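Phosphate-binding protein (Xanthomonas axonopodis pv. citri, PDB 5UB3) probably serves as a periplasmic receptor of the phosphonate-binding type, paired with a diguanylate cyclase, and is seen here with bound chloride. Local coordinates at residues R49-Y54 with M71-R76; L96-R101 with R198-V203; G113-L118 with H174-G179. All coordinates share one frame; numbering follows the deposited sequence.

Contact 1 (R49-Y54 with M71-R76); sequences RQMSSY and MLLEQR
Arg49 lies across the guanidinium of Arg76 with its aliphatic part: CG of Arg49 sits over one face of the planar group, 3.3 Å from Arg76 NH2. Carbon rather than charge therefore meets the positive group, and the two guanidinium planes, though only 19° apart, are not stacked; Arg49 NE stays 4.6 Å from Arg76 NH2. One turn further on, Ser52 points at the other helix, and its OG comes within 3.3 Å of Arg76 CB, with Ser52 CB 3.6 Å from Arg76 CD. The Arg76 chain runs extended from CG to NE past Ser52. A small residue suits the place of Ser52, because here the backbones come nearest, the CA atoms of Ser52 and Leu73 being 5.5 Å apart. Leu73 fills the inner side of the contact with one branch, its CD2 lying 3.7 Å from Ser52 N and 3.9 Å from Met51 CG. Helices 48-56 and 67-75 lie side by side against strand 62-66, through Met51 and Leu73 on Val63, in the alpha/beta build expected of a lobe of a periplasmic binding protein. CB of Leu72 touches the edge of the Arg76 guanidinium in the plane. Ser52 OG is hydrogen-bonded to Arg56 NH1 and weakly to Ser78 OG. Arg76 NH2 also lies near Arg276 NH2 of helix 259-277, a crowding of like charge that probably costs some energy.

Contact 2 (L96-R101 with R198-V203); sequences LFFVRR and RDFRIV
Phe97, Val99 and Arg101 are joined by backbone hydrogen bonds to Val203, Arg201 and Asp199 in an antiparallel ladder. Val99 and Arg201 form the hydrogen-bonded pair, with Val99 N to Arg201 O at 2.9 Å and Arg201 N to Val99 O at 2.8 Å; Val203 N and Arg101 N add bonds to Phe97 O and Asp199 O. CA-H...O contacts occupy the non-hydrogen-bonded positions, among them Phe200 CA to Val99 O at 3.1 Å. Strand 92-100 lies between strands 200-205 and 178-182, in what is probably the second lobe of the binding-protein fold.

Apolar packing is led by two aromatic rings. CE2 of Phe98 lies over one face of the Phe200 ring, toward its rim and 3.4 Å from Phe200 CE2, with the planes inclined at 44°. Both rings also touch Trp186 and Val171, where flat hydrophobic groups suit a buried layer beneath helices. Leu96 CD2 meets Ile202 CD1 in the same row.

The polar contacts centre on Arg201. Its chain bends at chi3 (46°), which turns NE back; Arg201 NH2 bonds to Arg101 O at 3.2 Å, a straight bond (167°) that arrives from above the carbonyl plane. Val99 CG2 covers a face of this guanidinium, Arg201 NH1 bonds to Ile105 O, and buried Arg201 NE has no partner. Asp199 OD2 bonds to His172 NE2 and Arg100 NH1 to His172 O.

Contact 3 (G113-L118 with H174-G179); sequences GHTLAL and HLIDVG
Thr115 and Asp177 meet with OG1 of Thr115 placed between its backbone N and carbonyl carbon (chi1 60°) and CG of Asp177 anti to its own carbonyl carbon (chi1 -57°). Each side chain accepts the other residue's N-H. Thr115 N donates to Asp177 OD2 at 2.8 Å, meeting the oxygen on its anti side, and Asp177 N donates to Thr115 OG1 at 3.1 Å. Short oxygen-bearing side chains suit this place, where Asp177 still precedes the strand that begins at Val178. His114 brings the edge of its ring to the same carboxylate oxygen, CD2 lying 3.2 Å from Asp177 OD2 with the two planes nearly perpendicular (87°); its ND1 is hydrogen-bonded to Gln110 O.

Beyond the aspartate the chains pair as parallel strands, 115-118 with 178-182, and strand 156-160 borders the first of them, a parallel core as in the alpha/beta lobes of periplasmic binding proteins. Val178 N donates to Thr115 O and Ala117 N to Val178 O, 2.8 Å for the latter. On the Leu116 face, CD1 touches Val178 CG1 at 3.8 Å, and both residues pack on Phe97 of strand 92-100. The other face belongs to Ala117 and Ile176: the isoleucine CG2 lies 3.3 Å from Ala117 N and 3.8 Å from Ala117 CB. A small residue suits position 117, whose CB meets both Ile176 CG2 and Val167 of helix 164-172; Phe170 of that helix lies against Ile176.

In the fold
From the N terminus, contact 1 closes first, a short excursion through strand 62-66 that joins helices 48-56 and 67-75. The chain then passes to the far side of the molecule, where strand 92-100 opens contact 2, and this loop closes only at strand 200-205. Within that long span contact 3 opens and closes, bringing strand 115-118 beside strand 178-182. Contacts 2 and 3 touch, because strands 92-100 and 178-182 are neighbours, with Phe98 O 2.8 Å from Gly179 N in a probable hydrogen bond. Contact 1 stands apart, its centre 33 Å from that of contact 2, consistent with the two-lobed build of the family.

Contact 1 (R49-Y54 with M71-R76)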
loop_
_atom_site.group_PDB
_atom_site.type_symbol
_atom_site.label_atom_id
_atom_site.label_comp_id
_atom_site.label_asym_id
_atom_site.label_seq_id
_atom_site.Cartn_x
_atom_site.Cartn_y
_atom_site.Cartn_z
ATOM N N ARG A 49 -9.097 -8.888 0.268
ATOM C CA ARG A 49 -9.830 -10.123 0.210
ATOM C C ARG A 49 -10.544 -10.343 -1.090
ATOM O O ARG A 49 -10.411 -11.402 -1.701
ATOM C CB ARG A 49 -10.855 -10.207 1.333
ATOM C CG ARG A 49 -10.189 -10.568 2.616
ATOM C CD ARG A 49 -11.192 -11.340 3.467
ATOM N NE ARG A 49 -11.942 -10.456 4.315
ATOM C CZ ARG A 49 -13.035 -10.837 4.979
ATOM N NH1 ARG A 49 -13.526 -12.074 4.838
ATOM N NH2 ARG A 49 -13.660 -9.966 5.768
ATOM N N GLN A 50 -11.323 -9.347 -1.500
ATOM C CA GLN A 50 -11.909 -9.394 -2.842
ATOM C C GLN A 50 -10.906 -9.508 -3.976
ATOM O O GLN A 50 -11.179 -10.131 -5.008
ATOM C CB GLN A 50 -12.818 -8.176 -3.067
ATOM C CG GLN A 50 -13.748 -8.293 -4.283
ATOM C CD GLN A 50 -14.671 -9.498 -4.158
ATOM O OE1 GLN A 50 -15.530 -9.514 -3.297
ATOM N NE2 GLN A 50 -14.477 -10.522 -5.004
ATOM N N MET A 51 -9.815 -8.775 -3.867
ATOM C CA MET A 51 -8.850 -8.776 -4.956
ATOM C C MET A 51 -8.206 -10.160 -5.035
ATOM O O MET A 51 -7.980 -10.700 -6.123
ATOM C CB MET A 51 -7.788 -7.729 -4.728
ATOM C CG MET A 51 -6.752 -7.741 -5.856
ATOM S SD MET A 51 -7.369 -7.575 -7.542
ATOM C CE MET A 51 -7.458 -5.797 -7.649
ATOM N N SER A 52 -7.933 -10.734 -3.854
ATOM C CA SER A 52 -7.443 -12.114 -3.792
ATOM C C SER A 52 -8.412 -13.069 -4.437
ATOM O O SER A 52 -7.982 -13.944 -5.172
ATOM C CB SER A 52 -7.038 -12.563 -2.386
ATOM O OG SER A 52 -6.813 -13.976 -2.349
ATOM N N SER A 53 -9.701 -12.901 -4.193
ATOM C CA SER A 53 -10.698 -13.713 -4.889
ATOM C C SER A 53 -10.670 -13.564 -6.412
ATOM O O SER A 53 -10.660 -14.572 -7.138
ATOM C CB SER A 53 -12.102 -13.375 -4.336
ATOM O OG SER A 53 -13.048 -14.212 -4.942
ATOM N N TYR A 54 -10.623 -12.326 -6.897
ATOM C CA TYR A 54 -10.438 -12.077 -8.326
ATOM C C TYR A 54 -9.205 -12.727 -8.887
ATOM O O TYR A 54 -9.251 -13.371 -9.953
ATOM C CB TYR A 54 -10.326 -10.584 -8.654
ATOM C CG TYR A 54 -11.567 -9.782 -8.558
ATOM C CD1 TYR A 54 -12.830 -10.362 -8.659
ATOM C CD2 TYR A 54 -11.487 -8.415 -8.408
ATOM C CE1 TYR A 54 -13.979 -9.596 -8.608
ATOM C CE2 TYR A 54 -12.621 -7.646 -8.337
ATOM C CZ TYR A 54 -13.874 -8.253 -8.451
ATOM O OH TYR A 54 -15.006 -7.515 -8.393
ATOM N N MET A 71 1.686 -8.476 -0.076
ATOM C CA MET A 71 1.918 -9.652 0.709
ATOM C C MET A 71 0.613 -10.253 1.196
ATOM O O MET A 71 0.536 -11.471 1.278
ATOM C CB MET A 71 2.931 -9.395 1.844
ATOM C CG MET A 71 4.311 -9.024 1.312
ATOM S SD MET A 71 5.037 -10.284 0.280
ATOM C CE MET A 71 4.639 -9.769 -1.421
ATOM N N LEU A 72 -0.418 -9.424 1.468
ATOM C CA LEU A 72 -1.737 -9.998 1.757
ATOM C C LEU A 72 -2.166 -10.895 0.600
ATOM O O LEU A 72 -2.695 -12.009 0.803
ATOM C CB LEU A 72 -2.810 -8.927 1.954
ATOM C CG LEU A 72 -2.594 -8.063 3.168
ATOM C CD1 LEU A 72 -3.609 -6.927 3.170
ATOM C CD2 LEU A 72 -2.763 -8.870 4.415
ATOM N N LEU A 73 -1.952 -10.410 -0.615
ATOM C CA LEU A 73 -2.358 -11.184 -1.778
ATOM C C LEU A 73 -1.512 -12.449 -1.913
ATOM O O LEU A 73 -2.062 -13.532 -2.115
ATOM C CB LEU A 73 -2.292 -10.369 -3.043
ATOM C CG LEU A 73 -3.075 -9.066 -3.088
ATOM C CD1 LEU A 73 -2.723 -8.269 -4.336
ATOM C CD2 LEU A 73 -4.563 -9.344 -2.991
ATOM N N GLU A 74 -0.193 -12.329 -1.787
ATOM C CA GLU A 74 0.680 -13.522 -1.869
ATOM C C GLU A 74 0.324 -14.543 -0.785
ATOM O O GLU A 74 0.293 -15.731 -1.054
ATOM C CB GLU A 74 2.161 -13.161 -1.770
ATOM C CG GLU A 74 3.077 -14.303 -2.167
ATOM C CD GLU A 74 4.534 -13.933 -2.152
ATOM O OE1 GLU A 74 5.275 -14.255 -3.090
ATOM O OE2 GLU A 74 4.938 -13.401 -1.145
ATOM N N GLN A 75 0.035 -14.077 0.422
ATOM C CA GLN A 75 -0.277 -15.005 1.532
ATOM C C GLN A 75 -1.515 -15.821 1.320
ATOM O O GLN A 75 -1.557 -16.972 1.687
ATOM C CB GLN A 75 -0.449 -14.268 2.840
ATOM C CG GLN A 75 0.850 -13.781 3.387
ATOM C CD GLN A 75 0.648 -12.780 4.507
ATOM O OE1 GLN A 75 -0.492 -12.541 4.986
ATOM N NE2 GLN A 75 1.763 -12.226 4.985
ATOM N N ARG A 76 -2.520 -15.195 0.739
ATOM C CA ARG A 76 -3.701 -15.902 0.326
ATOM C C ARG A 76 -3.459 -16.769 -0.914
ATOM O O ARG A 76 -4.374 -17.401 -1.361
ATOM C CB ARG A 76 -4.857 -14.933 0.105
ATOM C CG ARG A 76 -5.262 -14.216 1.384
ATOM C CD ARG A 76 -6.347 -13.227 1.069
ATOM N NE ARG A 76 -7.000 -12.791 2.285
ATOM C CZ ARG A 76 -6.697 -11.709 2.992
ATOM N NH1 ARG A 76 -5.720 -10.879 2.628
ATOM N NH2 ARG A 76 -7.407 -11.444 4.078
#

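Contact 2 (L96-R101 with R198-V203)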
loop_
_atom_site.group_PDB
_atom_site.type_symbol
_atom_site.label_atom_id
_atom_site.label_comp_id
_atom_site.label_asym_id
_atom_site.label_seq_id
_atom_site.Cartn_x
_atom_site.Cartn_y
_atom_site.Cartn_z
ATOM N N LEU A 96 5.437 6.695 9.679
ATOM C CA LEU A 96 5.654 7.590 10.788
ATOM C C LEU A 96 4.399 7.741 11.616
ATOM O O LEU A 96 3.257 7.662 11.117
ATOM C CB LEU A 96 6.214 8.912 10.319
ATOM C CG LEU A 96 5.617 9.688 9.171
ATOM C CD1 LEU A 96 4.339 10.279 9.706
ATOM C CD2 LEU A 96 6.540 10.792 8.612
ATOM N N PHE A 97 4.608 7.878 12.904
ATOM C CA PHE A 97 3.502 8.127 13.815
ATOM C C PHE A 97 3.619 9.572 14.159
ATOM O O PHE A 97 4.701 10.045 14.470
ATOM C CB PHE A 97 3.637 7.302 15.067
ATOM C CG PHE A 97 3.400 5.823 14.868
ATOM C CD1 PHE A 97 4.361 5.039 14.275
ATOM C CD2 PHE A 97 2.249 5.228 15.323
ATOM C CE1 PHE A 97 4.163 3.684 14.119
ATOM C CE2 PHE A 97 2.026 3.881 15.163
ATOM C CZ PHE A 97 3.007 3.095 14.583
ATOM N N PHE A 98 2.512 10.293 14.161
ATOM C CA PHE A 98 2.577 11.678 14.490
ATOM C C PHE A 98 1.444 12.080 15.421
ATOM O O PHE A 98 0.394 11.442 15.455
ATOM C CB PHE A 98 2.555 12.517 13.221
ATOM C CG PHE A 98 1.282 12.428 12.480
ATOM C CD1 PHE A 98 1.098 11.422 11.529
ATOM C CD2 PHE A 98 0.227 13.323 12.747
ATOM C CE1 PHE A 98 -0.105 11.304 10.859
ATOM C CE2 PHE A 98 -0.959 13.220 12.079
ATOM C CZ PHE A 98 -1.142 12.211 11.142
ATOM N N VAL A 99 1.685 13.137 16.163
ATOM C CA VAL A 99 0.694 13.745 17.053
ATOM C C VAL A 99 0.630 15.242 16.923
ATOM O O VAL A 99 1.515 15.869 16.333
ATOM C CB VAL A 99 1.052 13.497 18.512
ATOM C CG1 VAL A 99 1.130 11.999 18.773
ATOM C CG2 VAL A 99 2.349 14.208 18.907
ATOM N N ARG A 100 -0.372 15.823 17.562
ATOM C CA ARG A 100 -0.324 17.270 17.767
ATOM C C ARG A 100 0.880 17.659 18.606
ATOM O O ARG A 100 1.297 16.946 19.515
ATOM C CB ARG A 100 -1.592 17.784 18.412
ATOM C CG ARG A 100 -2.767 17.730 17.449
ATOM C CD ARG A 100 -3.904 18.536 18.020
ATOM N NE ARG A 100 -3.456 19.897 18.338
ATOM C CZ ARG A 100 -3.552 20.968 17.543
ATOM N NH1 ARG A 100 -4.127 20.908 16.326
ATOM N NH2 ARG A 100 -3.101 22.143 18.010
ATOM N N ARG A 101 1.486 18.783 18.264
ATOM C CA ARG A 101 2.701 19.188 18.964
ATOM C C ARG A 101 2.345 19.461 20.435
ATOM O O ARG A 101 3.137 19.193 21.291
ATOM C CB ARG A 101 3.398 20.350 18.228
ATOM C CG ARG A 101 4.022 21.447 19.086
ATOM C CD ARG A 101 5.158 22.215 18.387
ATOM N NE ARG A 101 6.334 21.381 18.067
ATOM C CZ ARG A 101 7.126 20.731 18.946
ATOM N NH1 ARG A 101 6.911 20.757 20.266
ATOM N NH2 ARG A 101 8.168 20.025 18.486
ATOM N N ARG A 198 1.830 21.673 10.233
ATOM C CA ARG A 198 2.560 22.601 11.106
ATOM C C ARG A 198 2.210 22.395 12.575
ATOM O O ARG A 198 3.008 22.730 13.425
ATOM C CB ARG A 198 2.305 24.058 10.701
ATOM C CG ARG A 198 0.907 24.534 11.001
ATOM C CD ARG A 198 0.608 25.767 10.184
ATOM N NE ARG A 198 -0.596 26.460 10.613
ATOM C CZ ARG A 198 -1.180 27.445 9.929
ATOM N NH1 ARG A 198 -0.682 27.842 8.757
ATOM N NH2 ARG A 198 -2.284 28.012 10.376
ATOM N N ASP A 199 1.035 21.830 12.864
ATOM C CA ASP A 199 0.664 21.531 14.256
ATOM C C ASP A 199 1.072 20.162 14.771
ATOM O O ASP A 199 0.745 19.805 15.900
ATOM C CB ASP A 199 -0.810 21.797 14.451
ATOM C CG ASP A 199 -1.163 23.310 14.357
ATOM O OD1 ASP A 199 -0.385 24.168 14.754
ATOM O OD2 ASP A 199 -2.240 23.603 13.862
ATOM N N PHE A 200 1.808 19.406 13.950
ATOM C CA PHE A 200 2.194 18.044 14.253
ATOM C C PHE A 200 3.676 17.832 14.511
ATOM O O PHE A 200 4.528 18.514 13.972
ATOM C CB PHE A 200 1.830 17.122 13.061
ATOM C CG PHE A 200 0.374 16.971 12.804
ATOM C CD1 PHE A 200 -0.569 17.093 13.811
ATOM C CD2 PHE A 200 -0.060 16.626 11.559
ATOM C CE1 PHE A 200 -1.913 16.911 13.542
ATOM C CE2 PHE A 200 -1.431 16.454 11.266
ATOM C CZ PHE A 200 -2.343 16.577 12.268
ATOM N N ARG A 201 3.949 16.800 15.283
ATOM C CA ARG A 201 5.262 16.351 15.607
ATOM C C ARG A 201 5.311 14.835 15.286
ATOM O O ARG A 201 4.403 14.059 15.660
ATOM C CB ARG A 201 5.434 16.608 17.107
ATOM C CG ARG A 201 6.680 16.088 17.767
ATOM C CD ARG A 201 6.929 16.843 19.089
ATOM N NE ARG A 201 5.721 16.972 19.930
ATOM C CZ ARG A 201 5.216 15.985 20.630
ATOM N NH1 ARG A 201 5.796 14.796 20.586
ATOM N NH2 ARG A 201 4.112 16.170 21.356
ATOM N N ILE A 202 6.415 14.400 14.680
ATOM C CA ILE A 202 6.667 12.963 14.501
ATOM C C ILE A 202 7.194 12.323 15.785
ATOM O O ILE A 202 8.160 12.789 16.359
ATOM C CB ILE A 202 7.615 12.730 13.327
ATOM C CG1 ILE A 202 6.954 13.280 12.037
ATOM C CG2 ILE A 202 7.947 11.265 13.212
ATOM C CD1 ILE A 202 7.973 13.595 10.982
ATOM N N VAL A 203 6.530 11.269 16.264
ATOM C CA VAL A 203 6.960 10.598 17.485
ATOM C C VAL A 203 7.656 9.255 17.279
ATOM O O VAL A 203 8.272 8.751 18.204
ATOM C CB VAL A 203 5.807 10.484 18.544
ATOM C CG1 VAL A 203 5.387 11.875 18.941
ATOM C CG2 VAL A 203 4.628 9.656 18.056
#

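Contact 3 (G113-L118 with H174-G179)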
loop_
_atom_site.group_PDB
_atom_site.type_symbol
_atom_site.label_atom_id
_atom_site.label_comp_id
_atom_site.label_asym_id
_atom_site.label_seq_id
_atom_site.Cartn_x
_atom_site.Cartn_y
_atom_site.Cartn_z
ATOM N N GLY A 113 -2.904 4.025 26.601
ATOM C CA GLY A 113 -3.942 4.981 26.960
ATOM C C GLY A 113 -4.516 5.884 25.908
ATOM O O GLY A 113 -5.419 6.622 26.191
ATOM N N HIS A 114 -4.017 5.843 24.679
ATOM C CA HIS A 114 -4.367 6.809 23.661
ATOM C C HIS A 114 -4.891 6.137 22.413
ATOM O O HIS A 114 -4.844 4.917 22.295
ATOM C CB HIS A 114 -3.156 7.664 23.333
ATOM C CG HIS A 114 -2.820 8.608 24.435
ATOM N ND1 HIS A 114 -1.792 8.378 25.313
ATOM C CD2 HIS A 114 -3.443 9.724 24.868
ATOM C CE1 HIS A 114 -1.767 9.332 26.222
ATOM N NE2 HIS A 114 -2.761 10.167 25.968
ATOM N N THR A 115 -5.372 6.935 21.487
ATOM C CA THR A 115 -6.019 6.427 20.316
ATOM C C THR A 115 -5.159 6.725 19.070
ATOM O O THR A 115 -4.459 7.715 18.973
ATOM C CB THR A 115 -7.448 7.007 20.187
ATOM O OG1 THR A 115 -7.345 8.410 20.094
ATOM C CG2 THR A 115 -8.258 6.680 21.372
ATOM N N LEU A 116 -5.248 5.817 18.134
ATOM C CA LEU A 116 -4.497 5.879 16.902
ATOM C C LEU A 116 -5.461 5.793 15.715
ATOM O O LEU A 116 -6.241 4.896 15.666
ATOM C CB LEU A 116 -3.582 4.675 16.876
ATOM C CG LEU A 116 -2.800 4.373 15.613
ATOM C CD1 LEU A 116 -1.725 5.408 15.320
ATOM C CD2 LEU A 116 -2.133 3.034 15.811
ATOM N N ALA A 117 -5.305 6.683 14.742
ATOM C CA ALA A 117 -6.013 6.690 13.491
ATOM C C ALA A 117 -5.264 5.873 12.469
ATOM O O ALA A 117 -4.139 6.208 12.135
ATOM C CB ALA A 117 -6.134 8.137 12.959
ATOM N N LEU A 118 -5.910 4.842 11.962
ATOM C CA LEU A 118 -5.396 4.032 10.880
ATOM C C LEU A 118 -6.296 4.113 9.688
ATOM O O LEU A 118 -7.394 4.658 9.743
ATOM C CB LEU A 118 -5.319 2.616 11.367
ATOM C CG LEU A 118 -4.371 2.489 12.564
ATOM C CD1 LEU A 118 -4.260 1.026 12.987
ATOM C CD2 LEU A 118 -3.005 2.991 12.191
ATOM N N HIS A 174 -8.205 17.020 17.246
ATOM C CA HIS A 174 -8.261 16.467 18.604
ATOM C C HIS A 174 -9.268 15.300 18.743
ATOM O O HIS A 174 -9.753 15.027 19.825
ATOM C CB HIS A 174 -8.566 17.545 19.676
ATOM C CG HIS A 174 -7.478 18.547 19.861
ATOM N ND1 HIS A 174 -7.422 19.730 19.147
ATOM C CD2 HIS A 174 -6.417 18.560 20.700
ATOM C CE1 HIS A 174 -6.366 20.421 19.531
ATOM N NE2 HIS A 174 -5.730 19.725 20.463
ATOM N N LEU A 175 -9.590 14.613 17.657
ATOM C CA LEU A 175 -10.533 13.502 17.773
ATOM C C LEU A 175 -9.780 12.259 18.135
ATOM O O LEU A 175 -10.316 11.439 18.807
ATOM C CB LEU A 175 -11.264 13.297 16.484
ATOM C CG LEU A 175 -12.088 14.532 16.118
ATOM C CD1 LEU A 175 -12.466 14.464 14.648
ATOM C CD2 LEU A 175 -13.326 14.682 16.996
ATOM N N ILE A 176 -8.522 12.166 17.724
ATOM C CA ILE A 176 -7.692 10.966 17.865
ATOM C C ILE A 176 -6.289 11.458 18.205
ATOM O O ILE A 176 -5.889 12.492 17.702
ATOM C CB ILE A 176 -7.729 10.153 16.553
ATOM C CG1 ILE A 176 -9.168 9.708 16.255
ATOM C CG2 ILE A 176 -6.843 8.906 16.642
ATOM C CD1 ILE A 176 -9.337 8.876 14.977
ATOM N N ASP A 177 -5.582 10.761 19.089
ATOM C CA ASP A 177 -4.341 11.242 19.601
ATOM C C ASP A 177 -3.185 11.092 18.594
ATOM O O ASP A 177 -2.309 11.954 18.510
ATOM C CB ASP A 177 -3.973 10.491 20.870
ATOM C CG ASP A 177 -5.058 10.581 21.951
ATOM O OD1 ASP A 177 -5.476 11.680 22.261
ATOM O OD2 ASP A 177 -5.483 9.538 22.474
ATOM N N VAL A 178 -3.178 9.992 17.874
ATOM C CA VAL A 178 -2.008 9.647 17.044
ATOM C C VAL A 178 -2.434 9.251 15.664
ATOM O O VAL A 178 -3.494 8.645 15.458
ATOM C CB VAL A 178 -1.140 8.537 17.679
ATOM C CG1 VAL A 178 0.128 8.317 16.890
ATOM C CG2 VAL A 178 -0.831 8.753 19.154
ATOM N N GLY A 179 -1.598 9.601 14.672
ATOM C CA GLY A 179 -1.864 9.215 13.329
ATOM C C GLY A 179 -0.708 8.430 12.753
ATOM O O GLY A 179 0.404 8.599 13.223
#